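Local coordinates for DUF3218 domain-containing protein (Pseudomonas aeruginosa, PDB 2IGS) that is of unknown function but belongs to a mostly helical family grouped with the lysozyme clan, which may hint at a related fold, at residues Leu99-Gln104 with Ala206-Leu211; Asn92-Pro97 with Pro170-Ala175; Glu40-Pro45 with Arg202-Val207. All coordinates share one frame; numbering follows the deposited sequence. Where two conformers were deposited one is given.

Interaction 1 (Leu99-Gln104 with Ala206-Leu211); sequences LTSMAQ and AVTLLL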
loop_
_atom_site.group_PDB
_atom_site.type_symbol
_atom_site.label_atom_id
_atom_site.label_comp_id
_atom_site.label_asym_id
_atom_site.label_seq_id
_atom_site.Cartn_x
_atom_site.Cartn_y
_atom_site.Cartn_z
ATOM N N LEU F 99 -0.987 20.924 42.674
ATOM C CA LEU F 99 0.137 21.555 42.024
ATOM C C LEU F 99 1.145 20.522 41.544
ATOM O O LEU F 99 1.598 20.582 40.396
ATOM C CB LEU F 99 0.790 22.558 42.954
ATOM C CG LEU F 99 -0.032 23.813 43.249
ATOM C CD1 LEU F 99 0.728 24.707 44.192
ATOM C CD2 LEU F 99 -0.391 24.550 41.948
ATOM N N THR F 100 1.466 19.580 42.436
ATOM C CA THR F 100 2.347 18.451 42.143
ATOM C C THR F 100 1.835 17.644 40.952
ATOM O O THR F 100 2.595 17.371 40.038
ATOM C CB THR F 100 2.522 17.530 43.376
ATOM O OG1 THR F 100 3.113 18.267 44.457
ATOM C CG2 THR F 100 3.429 16.378 43.070
ATOM N N SER F 101 0.548 17.295 40.961
ATOM C CA SER F 101 -0.015 16.365 39.985
ATOM C C SER F 101 -0.069 16.985 38.591
ATOM O O SER F 101 0.299 16.334 37.611
ATOM C CB SER F 101 -1.393 15.833 40.438
ATOM O OG SER F 101 -2.479 16.296 39.634
HETATM N N MSE F 102 -0.494 18.248 38.504
HETATM C CA MSE F 102 -0.453 18.974 37.244
HETATM C C MSE F 102 0.931 19.065 36.639
HETATM O O MSE F 102 1.062 18.970 35.427
HETATM C CB MSE F 102 -1.012 20.375 37.389
HETATM C CG MSE F 102 -2.506 20.423 37.358
HETATM SE SE MSE F 102 -3.188 22.117 36.754
HETATM C CE MSE F 102 -1.852 23.332 37.464
ATOM N N ALA F 103 1.955 19.252 37.471
ATOM C CA ALA F 103 3.320 19.398 36.985
ATOM C C ALA F 103 3.776 18.093 36.346
ATOM O O ALA F 103 4.284 18.092 35.236
ATOM C CB ALA F 103 4.255 19.801 38.127
ATOM N N GLN F 104 3.553 16.986 37.056
ATOM C CA GLN F 104 3.912 15.645 36.603
ATOM C C GLN F 104 3.136 15.231 35.353
ATOM O O GLN F 104 3.723 14.686 34.408
ATOM C CB GLN F 104 3.727 14.618 37.736
ATOM C CG GLN F 104 4.741 14.779 38.883
ATOM C CD GLN F 104 4.387 14.001 40.156
ATOM O OE1 GLN F 104 3.232 13.610 40.372
ATOM N NE2 GLN F 104 5.389 13.787 41.015
ATOM N N ALA F 206 -10.756 21.602 36.299
ATOM C CA ALA F 206 -10.991 21.032 34.950
ATOM C C ALA F 206 -9.672 20.837 34.197
ATOM O O ALA F 206 -9.498 19.837 33.511
ATOM C CB ALA F 206 -11.904 21.914 34.151
ATOM N N VAL F 207 -8.748 21.796 34.306
ATOM C CA VAL F 207 -7.453 21.640 33.642
ATOM C C VAL F 207 -6.632 20.529 34.325
ATOM O O VAL F 207 -5.940 19.784 33.646
ATOM C CB VAL F 207 -6.645 22.962 33.557
ATOM C CG1 VAL F 207 -5.218 22.678 33.101
ATOM C CG2 VAL F 207 -7.329 24.015 32.650
ATOM N N THR F 208 -6.733 20.419 35.655
ATOM C CA THR F 208 -6.104 19.323 36.424
ATOM C C THR F 208 -6.581 17.940 35.924
ATOM O O THR F 208 -5.769 17.041 35.704
ATOM C CB THR F 208 -6.354 19.460 37.953
ATOM O OG1 THR F 208 -6.071 20.798 38.366
ATOM C CG2 THR F 208 -5.490 18.511 38.771
ATOM N N LEU F 209 -7.895 17.794 35.752
ATOM C CA LEU F 209 -8.504 16.570 35.266
ATOM C C LEU F 209 -8.018 16.285 33.857
ATOM O O LEU F 209 -7.644 15.129 33.554
ATOM C CB LEU F 209 -10.045 16.688 35.280
ATOM C CG LEU F 209 -10.917 15.564 34.689
ATOM C CD1 LEU F 209 -10.802 14.293 35.551
ATOM C CD2 LEU F 209 -12.407 15.977 34.543
ATOM N N LEU F 210 -8.012 17.332 33.015
ATOM C CA LEU F 210 -7.616 17.224 31.610
ATOM C C LEU F 210 -6.218 16.622 31.450
ATOM O O LEU F 210 -6.009 15.722 30.645
ATOM C CB LEU F 210 -7.673 18.597 30.911
ATOM C CG LEU F 210 -7.285 18.637 29.425
ATOM C CD1 LEU F 210 -8.394 18.026 28.549
ATOM C CD2 LEU F 210 -6.975 20.055 28.963
ATOM N N LEU F 211 -5.276 17.154 32.212
ATOM C CA LEU F 211 -3.894 16.705 32.170
ATOM C C LEU F 211 -3.726 15.308 32.769
ATOM O O LEU F 211 -2.939 14.529 32.269
ATOM C CB LEU F 211 -3.002 17.715 32.911
ATOM C CG LEU F 211 -2.909 19.102 32.268
ATOM C CD1 LEU F 211 -2.066 20.046 33.107
ATOM C CD2 LEU F 211 -2.402 19.011 30.828
HETATM O O HOH W 1 -3.223 17.133 36.526
#
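Met102, a selenomethionine, leaves its helix with CG anti to the carbonyl carbon (chi1 -81°) and bends at chi3 (-34°), so that the Met102 side chain crosses that of Thr208 at about a right angle. Thr208 answers with OG1 anti to its own carbonyl carbon and CG2 anti to its backbone N. Met102 SE comes to 3.6 Å from Thr208 OG1, while Met102 CG packs 3.8 Å from Thr208 CG2. Thr208 OG1 is hydrogen-bonded to the carbonyl O of Thr204, one turn earlier. Val207 CG1 touches Met102 SE at 4.2 Å, and Leu211 CD1 lies 4.3 Å from Met102 CG. No direct hydrogen bond joins the segments, but a water donates to Thr208 O at 2.7 Å and makes a weak bond with Ser101 OG, which also has a weak one to Thr168 O. Segments 99-104 and 206-211 cross at 43° with axes 9.2 Å apart, bringing helix 87-113 against helix 203-216. This buried contact is lined by Ala41 and Trp42 of helix 35-48, and by Ile173 of helix 171-177 against Thr208.

Interaction 2 (Asn92-Pro97 with Pro170-Ala175); sequences NVEILP and PEDIKA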
loop_
_atom_site.group_PDB
_atom_site.type_symbol
_atom_site.label_atom_id
_atom_site.label_comp_id
_atom_site.label_asym_id
_atom_site.label_seq_id
_atom_site.Cartn_x
_atom_site.Cartn_y
_atom_site.Cartn_z
ATOM N N ASN F 92 -2.555 19.724 52.194
ATOM C CA ASN F 92 -2.139 18.362 51.895
ATOM C C ASN F 92 -3.188 17.490 51.218
ATOM O O ASN F 92 -2.883 16.377 50.802
ATOM C CB ASN F 92 -1.622 17.685 53.171
ATOM C CG ASN F 92 -0.540 18.503 53.866
ATOM O OD1 ASN F 92 0.237 19.216 53.221
ATOM N ND2 ASN F 92 -0.490 18.409 55.192
ATOM N N VAL F 93 -4.418 17.977 51.103
ATOM C CA VAL F 93 -5.428 17.259 50.299
ATOM C C VAL F 93 -5.798 17.998 49.010
ATOM O O VAL F 93 -5.918 17.389 47.950
ATOM C CB VAL F 93 -6.690 16.873 51.126
ATOM C CG1 VAL F 93 -7.740 16.155 50.245
ATOM C CG2 VAL F 93 -6.292 15.996 52.325
ATOM N N GLU F 94 -5.923 19.317 49.094
ATOM C CA GLU F 94 -6.417 20.119 47.982
ATOM C C GLU F 94 -5.346 20.770 47.097
ATOM O O GLU F 94 -5.330 20.571 45.872
ATOM C CB GLU F 94 -7.415 21.157 48.499
ATOM C CG GLU F 94 -8.529 20.534 49.369
ATOM C CD GLU F 94 -9.393 21.564 50.077
ATOM O OE1 GLU F 94 -9.748 21.350 51.251
ATOM O OE2 GLU F 94 -9.725 22.600 49.468
ATOM N N ILE F 95 -4.447 21.524 47.709
ATOM C CA ILE F 95 -3.577 22.411 46.949
ATOM C C ILE F 95 -2.227 21.818 46.488
ATOM O O ILE F 95 -1.955 21.729 45.281
ATOM C CB ILE F 95 -3.434 23.784 47.655
ATOM C CG1 ILE F 95 -4.819 24.462 47.718
ATOM C CG2 ILE F 95 -2.411 24.668 46.923
ATOM C CD1 ILE F 95 -4.834 25.900 48.253
ATOM N N LEU F 96 -1.378 21.407 47.421
ATOM C CA LEU F 96 -0.058 20.909 47.005
ATOM C C LEU F 96 -0.172 19.664 46.096
ATOM O O LEU F 96 0.545 19.568 45.100
ATOM C CB LEU F 96 0.883 20.704 48.213
ATOM C CG LEU F 96 1.110 21.939 49.111
ATOM C CD1 LEU F 96 2.063 21.657 50.257
ATOM C CD2 LEU F 96 1.583 23.162 48.337
ATOM N N PRO F 97 -1.086 18.717 46.420
ATOM C CA PRO F 97 -1.295 17.595 45.497
ATOM C C PRO F 97 -1.769 18.015 44.106
ATOM O O PRO F 97 -1.356 17.419 43.112
ATOM C CB PRO F 97 -2.364 16.755 46.208
ATOM C CG PRO F 97 -2.193 17.103 47.678
ATOM C CD PRO F 97 -1.918 18.574 47.637
ATOM N N PRO F 170 -5.712 14.744 42.497
ATOM C CA PRO F 170 -6.075 14.973 43.904
ATOM C C PRO F 170 -7.406 14.315 44.256
ATOM O O PRO F 170 -8.278 14.159 43.379
ATOM C CB PRO F 170 -6.203 16.501 44.015
ATOM C CG PRO F 170 -6.305 16.997 42.618
ATOM C CD PRO F 170 -5.530 16.013 41.775
ATOM N N GLU F 171 -7.530 13.933 45.529
ATOM C CA GLU F 171 -8.691 13.240 46.095
ATOM C C GLU F 171 -10.042 13.787 45.630
ATOM O O GLU F 171 -10.893 13.032 45.146
ATOM C CB GLU F 171 -8.637 13.281 47.630
ATOM C CG GLU F 171 -7.609 12.347 48.261
ATOM C CD GLU F 171 -7.448 12.545 49.772
ATOM O OE1 GLU F 171 -8.457 12.823 50.462
ATOM O OE2 GLU F 171 -6.306 12.417 50.265
ATOM N N ASP F 172 -10.224 15.096 45.781
ATOM C CA ASP F 172 -11.538 15.748 45.580
ATOM C C ASP F 172 -12.048 15.712 44.132
ATOM O O ASP F 172 -13.249 15.599 43.899
ATOM C CB ASP F 172 -11.522 17.183 46.108
ATOM C CG ASP F 172 -11.496 17.248 47.630
ATOM O OD1 ASP F 172 -11.070 18.290 48.169
ATOM O OD2 ASP F 172 -11.909 16.265 48.291
ATOM N N ILE F 173 -11.125 15.802 43.177
ATOM C CA ILE F 173 -11.442 15.635 41.756
ATOM C C ILE F 173 -11.741 14.171 41.434
ATOM O O ILE F 173 -12.701 13.855 40.724
ATOM C CB ILE F 173 -10.321 16.214 40.839
ATOM C CG1 ILE F 173 -9.954 17.639 41.279
ATOM C CG2 ILE F 173 -10.774 16.217 39.376
ATOM C CD1 ILE F 173 -8.951 18.334 40.389
ATOM N N LYS F 174 -10.924 13.277 41.971
ATOM C CA LYS F 174 -11.174 11.832 41.882
ATOM C C LYS F 174 -12.574 11.445 42.427
ATOM O O LYS F 174 -13.283 10.646 41.819
ATOM C CB LYS F 174 -10.053 11.055 42.604
ATOM C CG LYS F 174 -9.646 9.765 41.918
ATOM C CD LYS F 174 -8.728 8.915 42.795
ATOM C CE LYS F 174 -8.612 7.442 42.293
ATOM N NZ LYS F 174 -7.889 7.270 40.955
ATOM N N ALA F 175 -12.974 12.040 43.549
ATOM C CA ALA F 175 -14.276 11.776 44.167
ATOM C C ALA F 175 -15.461 12.347 43.374
ATOM O O ALA F 175 -16.560 11.766 43.361
ATOM C CB ALA F 175 -14.298 12.303 45.609
HETATM O O HOH W 2 -5.446 14.656 47.293
HETATM O O HOH W 3 -8.236 17.130 46.522
#
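Val93 makes the tightest part of this contact. With CG1 anti to its backbone N (chi1 179°), it sets that methyl 3.4 Å from OE1 of Glu171, an exposed residue whose extended chain crosses the valine at about a right angle. Next to this pair Asp172 crosses Glu94 obliquely, with Asp172 OD1 3.6 Å from Glu94 CG. The two carboxylates, their planes 54° apart, stand 4.5 Å from each other between Glu94 OE1 and Asp172 OD1. Arg89 forms salt bridges with both, which would offset the repulsion between these like charges, and Arg82 takes the other oxygen of Glu94. The contact joins helices 87-113 and 171-177 at the surface of the helical DUF3218 fold, where segment 92-97 runs at 105° to segment 171-175. Segment 92-97 is irregular here: a wider pi-type turn spans 92-95, and the N of Pro97 carries no hydrogen to bond back to the turn before. The rest of the contact is looser and partly bridged by solvent. Two waters use Val93 O as a shared acceptor. One donates to Val93 O at 2.9 Å and accepts from Glu171 N at 2.8 Å; the other donates to Val93 O and accepts from Asp172 N at 2.9 Å, so that first-turn N-H groups of helix 171-177 are linked through water to a backbone carbonyl. Pro170, at the N-cap position of that helix, brings its CB to 4.0 Å from Val93 O, and its buried ring also rests on Ser101 and on Thr208 of helix 203-216. Pro97 CB touches Pro170 CB at 4.4 Å, the looser edge of the contact.

Interaction 3 (Glu40-Pro45 with Arg202-Val207); sequences EAWDIP and RYTTAV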
loop_
_atom_site.group_PDB
_atom_site.type_symbol
_atom_site.label_atom_id
_atom_site.label_comp_id
_atom_site.label_asym_id
_atom_site.label_seq_id
_atom_site.Cartn_x
_atom_site.Cartn_y
_atom_site.Cartn_z
ATOM N N GLU F 40 1.813 27.388 32.481
ATOM C CA GLU F 40 1.564 26.722 31.209
ATOM C C GLU F 40 0.251 25.928 31.193
ATOM O O GLU F 40 -0.514 26.019 30.240
ATOM C CB GLU F 40 2.745 25.822 30.798
ATOM C CG GLU F 40 2.562 25.251 29.401
ATOM C CD GLU F 40 3.730 24.428 28.901
ATOM O OE1 GLU F 40 4.753 24.349 29.601
ATOM O OE2 GLU F 40 3.605 23.829 27.809
ATOM N N ALA F 41 0.002 25.152 32.239
ATOM C CA ALA F 41 -1.258 24.389 32.376
ATOM C C ALA F 41 -2.489 25.300 32.345
ATOM O O ALA F 41 -3.457 25.038 31.637
ATOM C CB ALA F 41 -1.239 23.562 33.675
ATOM N N TRP F 42 -2.454 26.383 33.117
ATOM C CA TRP F 42 -3.641 27.245 33.271
ATOM C C TRP F 42 -3.793 28.278 32.136
ATOM O O TRP F 42 -4.828 28.918 32.012
ATOM C CB TRP F 42 -3.661 27.875 34.675
ATOM C CG TRP F 42 -4.031 26.853 35.763
ATOM C CD1 TRP F 42 -4.712 25.662 35.587
ATOM C CD2 TRP F 42 -3.800 26.970 37.180
ATOM N NE1 TRP F 42 -4.908 25.035 36.802
ATOM C CE2 TRP F 42 -4.344 25.804 37.793
ATOM C CE3 TRP F 42 -3.161 27.933 37.989
ATOM C CZ2 TRP F 42 -4.265 25.576 39.177
ATOM C CZ3 TRP F 42 -3.098 27.713 39.372
ATOM C CH2 TRP F 42 -3.660 26.538 39.949
ATOM N N ASP F 43 -2.764 28.422 31.302
ATOM C CA ASP F 43 -2.913 29.098 30.001
ATOM C C ASP F 43 -3.582 28.243 28.910
ATOM O O ASP F 43 -4.035 28.782 27.894
ATOM C CB ASP F 43 -1.552 29.621 29.485
ATOM C CG ASP F 43 -1.098 30.914 30.185
ATOM O OD1 ASP F 43 -1.905 31.582 30.878
ATOM O OD2 ASP F 43 0.092 31.268 30.037
ATOM N N ILE F 44 -3.647 26.927 29.117
ATOM C CA ILE F 44 -4.148 25.990 28.091
ATOM C C ILE F 44 -5.476 26.412 27.416
ATOM O O ILE F 44 -5.491 26.553 26.199
ATOM C CB ILE F 44 -4.139 24.480 28.548
ATOM C CG1 ILE F 44 -2.701 23.941 28.695
ATOM C CG2 ILE F 44 -4.881 23.603 27.554
ATOM C CD1 ILE F 44 -2.635 22.507 29.208
ATOM N N PRO F 45 -6.560 26.693 28.200
ATOM C CA PRO F 45 -7.834 27.126 27.594
ATOM C C PRO F 45 -7.732 28.392 26.770
ATOM O O PRO F 45 -8.457 28.540 25.787
ATOM C CB PRO F 45 -8.724 27.386 28.800
ATOM C CG PRO F 45 -8.201 26.492 29.842
ATOM C CD PRO F 45 -6.693 26.620 29.670
ATOM N N ARG F 202 -14.228 23.630 38.272
ATOM C CA ARG F 202 -13.746 24.987 38.036
ATOM C C ARG F 202 -12.684 24.960 36.963
ATOM O O ARG F 202 -12.183 23.900 36.630
ATOM C CB ARG F 202 -13.262 25.658 39.332
ATOM C CG ARG F 202 -14.427 26.133 40.236
ATOM C CD ARG F 202 -14.038 26.080 41.693
ATOM N NE ARG F 202 -12.586 26.124 41.813
ATOM C CZ ARG F 202 -11.846 25.270 42.514
ATOM N NH1 ARG F 202 -12.409 24.294 43.226
ATOM N NH2 ARG F 202 -10.528 25.424 42.512
ATOM N N TYR F 203 -12.378 26.136 36.403
ATOM C CA TYR F 203 -11.430 26.287 35.310
ATOM C C TYR F 203 -10.141 25.562 35.657
ATOM O O TYR F 203 -9.633 24.757 34.885
ATOM C CB TYR F 203 -11.183 27.796 35.111
ATOM C CG TYR F 203 -10.117 28.207 34.117
ATOM C CD1 TYR F 203 -8.758 28.112 34.431
ATOM C CD2 TYR F 203 -10.467 28.764 32.900
ATOM C CE1 TYR F 203 -7.772 28.544 33.507
ATOM C CE2 TYR F 203 -9.504 29.202 31.994
ATOM C CZ TYR F 203 -8.168 29.083 32.294
ATOM O OH TYR F 203 -7.227 29.513 31.382
ATOM N N THR F 204 -9.655 25.847 36.856
ATOM C CA THR F 204 -8.410 25.351 37.399
ATOM C C THR F 204 -8.395 23.816 37.636
ATOM O O THR F 204 -7.406 23.130 37.325
ATOM C CB THR F 204 -8.163 26.189 38.662
ATOM O OG1 THR F 204 -6.854 26.756 38.677
ATOM C CG2 THR F 204 -8.527 25.511 39.943
ATOM N N THR F 205 -9.501 23.275 38.152
ATOM C CA THR F 205 -9.617 21.836 38.452
ATOM C C THR F 205 -10.015 20.994 37.225
ATOM O O THR F 205 -9.685 19.805 37.148
ATOM C CB THR F 205 -10.637 21.559 39.561
ATOM O OG1 THR F 205 -11.844 22.259 39.251
ATOM C CG2 THR F 205 -10.110 21.988 40.959
ATOM N N ALA F 206 -10.756 21.602 36.299
ATOM C CA ALA F 206 -10.991 21.032 34.950
ATOM C C ALA F 206 -9.672 20.837 34.197
ATOM O O ALA F 206 -9.498 19.837 33.511
ATOM C CB ALA F 206 -11.904 21.914 34.151
ATOM N N VAL F 207 -8.748 21.796 34.306
ATOM C CA VAL F 207 -7.453 21.640 33.642
ATOM C C VAL F 207 -6.632 20.529 34.325
ATOM O O VAL F 207 -5.940 19.784 33.646
ATOM C CB VAL F 207 -6.645 22.962 33.557
ATOM C CG1 VAL F 207 -5.218 22.678 33.101
ATOM C CG2 VAL F 207 -7.329 24.015 32.650
#
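Helix 35-48 and the first turns of helix 203-216 cross steeply in this helical bundle, segments 40-45 and 203-207 at 105° with axes 9.3 Å apart, in a contact buried near the centre of the chain. Two hydrogen bonds run in opposite directions between them. Tyr203, its CG anti to the backbone N (chi1 174°), sends its OH to Trp42 O at 2.6 Å, nearly along the C=O axis; that acceptor lies in the plane of the phenol ring, at its edge. Trp42 NE1 in return donates to Thr204 O at 3.2 Å, reaching a lone pair in the carbonyl plane, although the acceptor stands 25° out of the indole plane. Apolar contacts surround these bonds. Thr204 covers one face of the Trp42 indole, CB lying 3.6 Å above its plane and offset toward the rim, while Val207 CB sits at the ring's edge, in plane. Tyr20 of helix 12-27 adds an edge-to-face ring contact to Trp42. Pro45 and Tyr203 meet tip to tip, Pro45 CG 3.6 Å from Tyr203 CZ, and Val207 CG2 touches Pro45 CG at 3.8 Å. The other branch of Val207 instead sets a methyl against a backbone carbonyl, CG1 reaching 3.3 Å from Ala41 O.

Overall arrangement
From the N terminus, helix 35-48 supplies the first partner of interaction 3, whose loop closes only at helix 203-216, near the C terminus. Inside that loop, helix 87-113 offers 92-97 and then 99-104. The first pairs with 170-175, so interaction 2 is nested within interaction 3; the second passes on to 206-211, so interactions 1 and 2 cross. Interactions 1 and 3 end on the same helix and share Ala206 and Val207. Met102 SE and Trp42 NE1, 3.4 Å apart, join these two contacts, while Ile173 CG2 packs against Leu209 CB to connect interactions 1 and 2. Helix 203-216 thereby gathers helices 35-48, 87-113 and 171-177 around it.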